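Local coordinates for DNA polymerase beta (PDB 4P4M) that catalyses template-directed addition of deoxynucleotides to a primer 3' end and probably acts in DNA repair as a family X polymerase, at a contact of chain A with DNA. Residues are numbered along the deposited sequence; one frame, centred on the assembly and turned at random.

A contact of chain A with DNA. Residues 105-106, 245, 271, 273. With nucleotides of chain B.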
ATOM      1  N   HIS A 105       6.874  -8.893  10.936  1.00 28.50           N
ATOM      2  CA  HIS A 105       6.386  -7.603  10.442  0.50 28.03           C
ATOM      3  C   HIS A 105       6.507  -6.527  11.521  1.00 27.59           C
ATOM      4  O   HIS A 105       5.989  -6.706  12.636  1.00 31.23           O
ATOM      5  CB  HIS A 105       4.916  -7.763  10.011  0.50 27.43           C
ATOM      6  CG  HIS A 105       4.392  -6.646   9.161  0.50 27.82           C
ATOM      7  ND1 HIS A 105       4.189  -6.560   7.823  0.50 33.98           N
ATOM      8  CD2 HIS A 105       3.961  -5.445   9.685  0.50 29.53           C
ATOM      9  CE1 HIS A 105       3.666  -5.316   7.568  0.50 23.91           C
ATOM     10  NE2 HIS A 105       3.540  -4.662   8.710  0.50 28.06           N
ATOM     11  N   GLY A 106       7.174  -5.420  11.203  1.00 28.18           N
ATOM     12  CA  GLY A 106       7.358  -4.335  12.152  1.00 30.15           C
ATOM     13  C   GLY A 106       8.728  -4.311  12.819  1.00 33.30           C
ATOM     14  O   GLY A 106       9.088  -3.340  13.492  1.00 33.32           O
ATOM     15  N   MET A 245      -3.121   0.369   6.898  1.00 16.14           N
ATOM     16  CA  MET A 245      -2.537  -0.976   6.858  1.00 15.35           C
ATOM     17  C   MET A 245      -3.093  -1.788   8.028  1.00 19.68           C
ATOM     18  O   MET A 245      -2.933  -1.389   9.184  1.00 18.76           O
ATOM     19  CB  MET A 245      -1.006  -0.910   6.993  1.00 16.97           C
ATOM     20  CG  MET A 245      -0.285  -0.195   5.854  1.00 26.97           C
ATOM     21  SD  MET A 245       1.426   0.245   6.284  1.00 37.54           S
ATOM     22  CE  MET A 245       2.053  -1.300   6.940  1.00 44.06           C
ATOM     23  N   ARG A 271      -3.067  -9.438   5.088  1.00 18.31           N
ATOM     24  CA  ARG A 271      -2.620  -8.048   5.080  1.00 18.55           C
ATOM     25  C   ARG A 271      -3.356  -7.256   4.003  1.00 18.79           C
ATOM     26  O   ARG A 271      -3.321  -7.612   2.822  1.00 19.10           O
ATOM     27  CB  ARG A 271      -1.102  -7.942   4.884  1.00 19.25           C
ATOM     28  CG  ARG A 271      -0.331  -8.421   6.104  1.00 17.82           C
ATOM     29  CD  ARG A 271       1.168  -8.113   5.994  1.00 30.12           C
ATOM     30  NE  ARG A 271       1.792  -8.755   4.836  1.00 27.69           N
ATOM     31  CZ  ARG A 271       2.273  -8.096   3.781  1.00 34.41           C
ATOM     32  NH1 ARG A 271       2.215  -6.770   3.726  1.00 27.07           N
ATOM     33  NH2 ARG A 271       2.817  -8.761   2.777  1.00 34.18           N
ATOM     34  N   ASP A 273      -3.848  -3.347   2.499  1.00 14.97           N
ATOM     35  CA  ASP A 273      -3.360  -1.965   2.427  1.00 17.93           C
ATOM     36  C   ASP A 273      -4.327  -1.145   1.571  1.00 21.21           C
ATOM     37  O   ASP A 273      -4.644  -1.544   0.451  1.00 21.64           O
ATOM     38  CB  ASP A 273      -1.956  -1.920   1.778  1.00 18.91           C
ATOM     39  CG  ASP A 273      -0.867  -2.532   2.654  1.00 30.02           C
ATOM     40  OD1 ASP A 273      -1.120  -2.859   3.837  1.00 26.57           O
ATOM     41  OD2 ASP A 273       0.270  -2.663   2.153  1.00 34.27           O
TER
ATOM     42  P    DT B   4       9.522  -4.058   8.581  1.00 35.20           P
ATOM     43  OP1  DT B   4       8.852  -5.255   9.120  1.00 32.74           O
ATOM     44  OP2  DT B   4      10.858  -4.135   7.953  1.00 37.83           O
ATOM     45  O5'  DT B   4       8.493  -3.431   7.530  1.00 33.57           O
ATOM     46  C5'  DT B   4       7.208  -3.045   7.993  1.00 32.71           C
ATOM     47  C4'  DT B   4       6.438  -2.305   6.913  1.00 33.99           C
ATOM     48  O4'  DT B   4       7.088  -1.041   6.604  1.00 34.18           O
ATOM     49  C3'  DT B   4       6.300  -3.073   5.607  1.00 35.60           C
ATOM     50  O3'  DT B   4       4.917  -3.179   5.401  1.00 34.58           O
ATOM     51  C2'  DT B   4       7.005  -2.213   4.556  1.00 40.86           C
ATOM     52  C1'  DT B   4       7.061  -0.829   5.204  1.00 34.28           C
ATOM     53  N1   DT B   4       8.251  -0.015   4.777  1.00 35.26           N
ATOM     54  C2   DT B   4       8.050   1.232   4.215  1.00 32.32           C
ATOM     55  O2   DT B   4       6.951   1.721   4.043  1.00 30.66           O
ATOM     56  N3   DT B   4       9.191   1.895   3.855  1.00 26.54           N
ATOM     57  C4   DT B   4      10.487   1.454   3.987  1.00 32.36           C
ATOM     58  O4   DT B   4      11.437   2.140   3.617  1.00 31.68           O
ATOM     59  C5   DT B   4      10.637   0.145   4.584  1.00 35.56           C
ATOM     60  C7   DT B   4      12.006  -0.444   4.783  1.00 38.44           C
ATOM     61  C6   DT B   4       9.528  -0.516   4.945  1.00 35.06           C
ATOM     62  P    DA B   5       4.333  -3.739   4.015  1.00 50.61           P
ATOM     63  OP1  DA B   5       3.069  -4.445   4.312  1.00 67.04           O
ATOM     64  OP2  DA B   5       5.413  -4.463   3.320  1.00 53.97           O
ATOM     65  O5'  DA B   5       3.949  -2.417   3.223  1.00 36.69           O
ATOM     66  C5'  DA B   5       3.449  -2.448   1.924  1.00 65.04           C
ATOM     67  C4'  DA B   5       3.052  -1.044   1.520  1.00 66.32           C
ATOM     68  O4'  DA B   5       4.169  -0.137   1.723  1.00 53.43           O
ATOM     69  C3'  DA B   5       2.723  -0.950   0.037  1.00 64.80           C
ATOM     70  O3'  DA B   5       1.892   0.196  -0.210  1.00 65.46           O
ATOM     71  C2'  DA B   5       4.138  -0.822  -0.529  1.00 47.14           C
ATOM     72  C1'  DA B   5       4.714   0.197   0.448  1.00 43.56           C
ATOM     73  N9   DA B   5       6.179   0.300   0.544  1.00 38.15           N
ATOM     74  C8   DA B   5       7.054  -0.514   1.210  1.00 31.05           C
ATOM     75  N7   DA B   5       8.311  -0.122   1.137  1.00 32.69           N
ATOM     76  C5   DA B   5       8.261   1.036   0.373  1.00 33.35           C
ATOM     77  C6   DA B   5       9.253   1.941  -0.076  1.00 36.02           C
ATOM     78  N6   DA B   5      10.562   1.816   0.187  1.00 31.98           N
ATOM     79  N1   DA B   5       8.848   2.997  -0.821  1.00 29.53           N
ATOM     80  C2   DA B   5       7.543   3.125  -1.086  1.00 35.16           C
ATOM     81  N3   DA B   5       6.526   2.340  -0.723  1.00 30.70           N
ATOM     82  C4   DA B   5       6.952   1.306   0.010  1.00 30.02           C
TER
HETATM   83  O   HOH W   1       1.111  -4.704   5.891  1.00 34.62           O
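Gly106 and His105 face the sugar-phosphate strand of chain B from the helix-hairpin-helix turn that also binds sodium, while strands 243-248 and 270-277 of the palm bring Met245, Arg271 and Asp273 to its 3' end, presumably the primer terminus. The contacts of this patch fall on phosphates and sugars, and none of them touches a base. Gly106 N donates a backbone hydrogen bond to OP1 of the DT4 phosphate, 2.7 Å long and 155° at the hydrogen. Charge pairing falls one phosphate further on: Arg271 NH1 lies 2.5 Å from DA5 OP1, a salt bridge, but no N-H is directed at the oxygen and no direct hydrogen bond is claimed. Water 1, at the guanidinium edge and in its plane, lies 3.2 Å from Arg271 NH1 with 166° at H, and bridges to DA5 OP1 at 2.5 Å. A bend in the arginine chain turns its tip toward the phosphate. Van der Waals approaches flank the O3'-P linkage. The His105 ring, its CG anti to the backbone N (chi1 -165°), places CE1 3.3 Å from DT4 O3' and sets its edge in plane with DA5 OP1, while DT4 C5' sits over one face near the rim. The Met245 methyl CE reaches DT4 O3' at 3.8 Å. A separate, polar case is Asp273, by family the third carboxylate of the catalytic aspartate triad: its OD2 lies 3.3 Å from DA5 C4' and 4.0 Å from DA5 O3', the terminal hydroxyl oxygen.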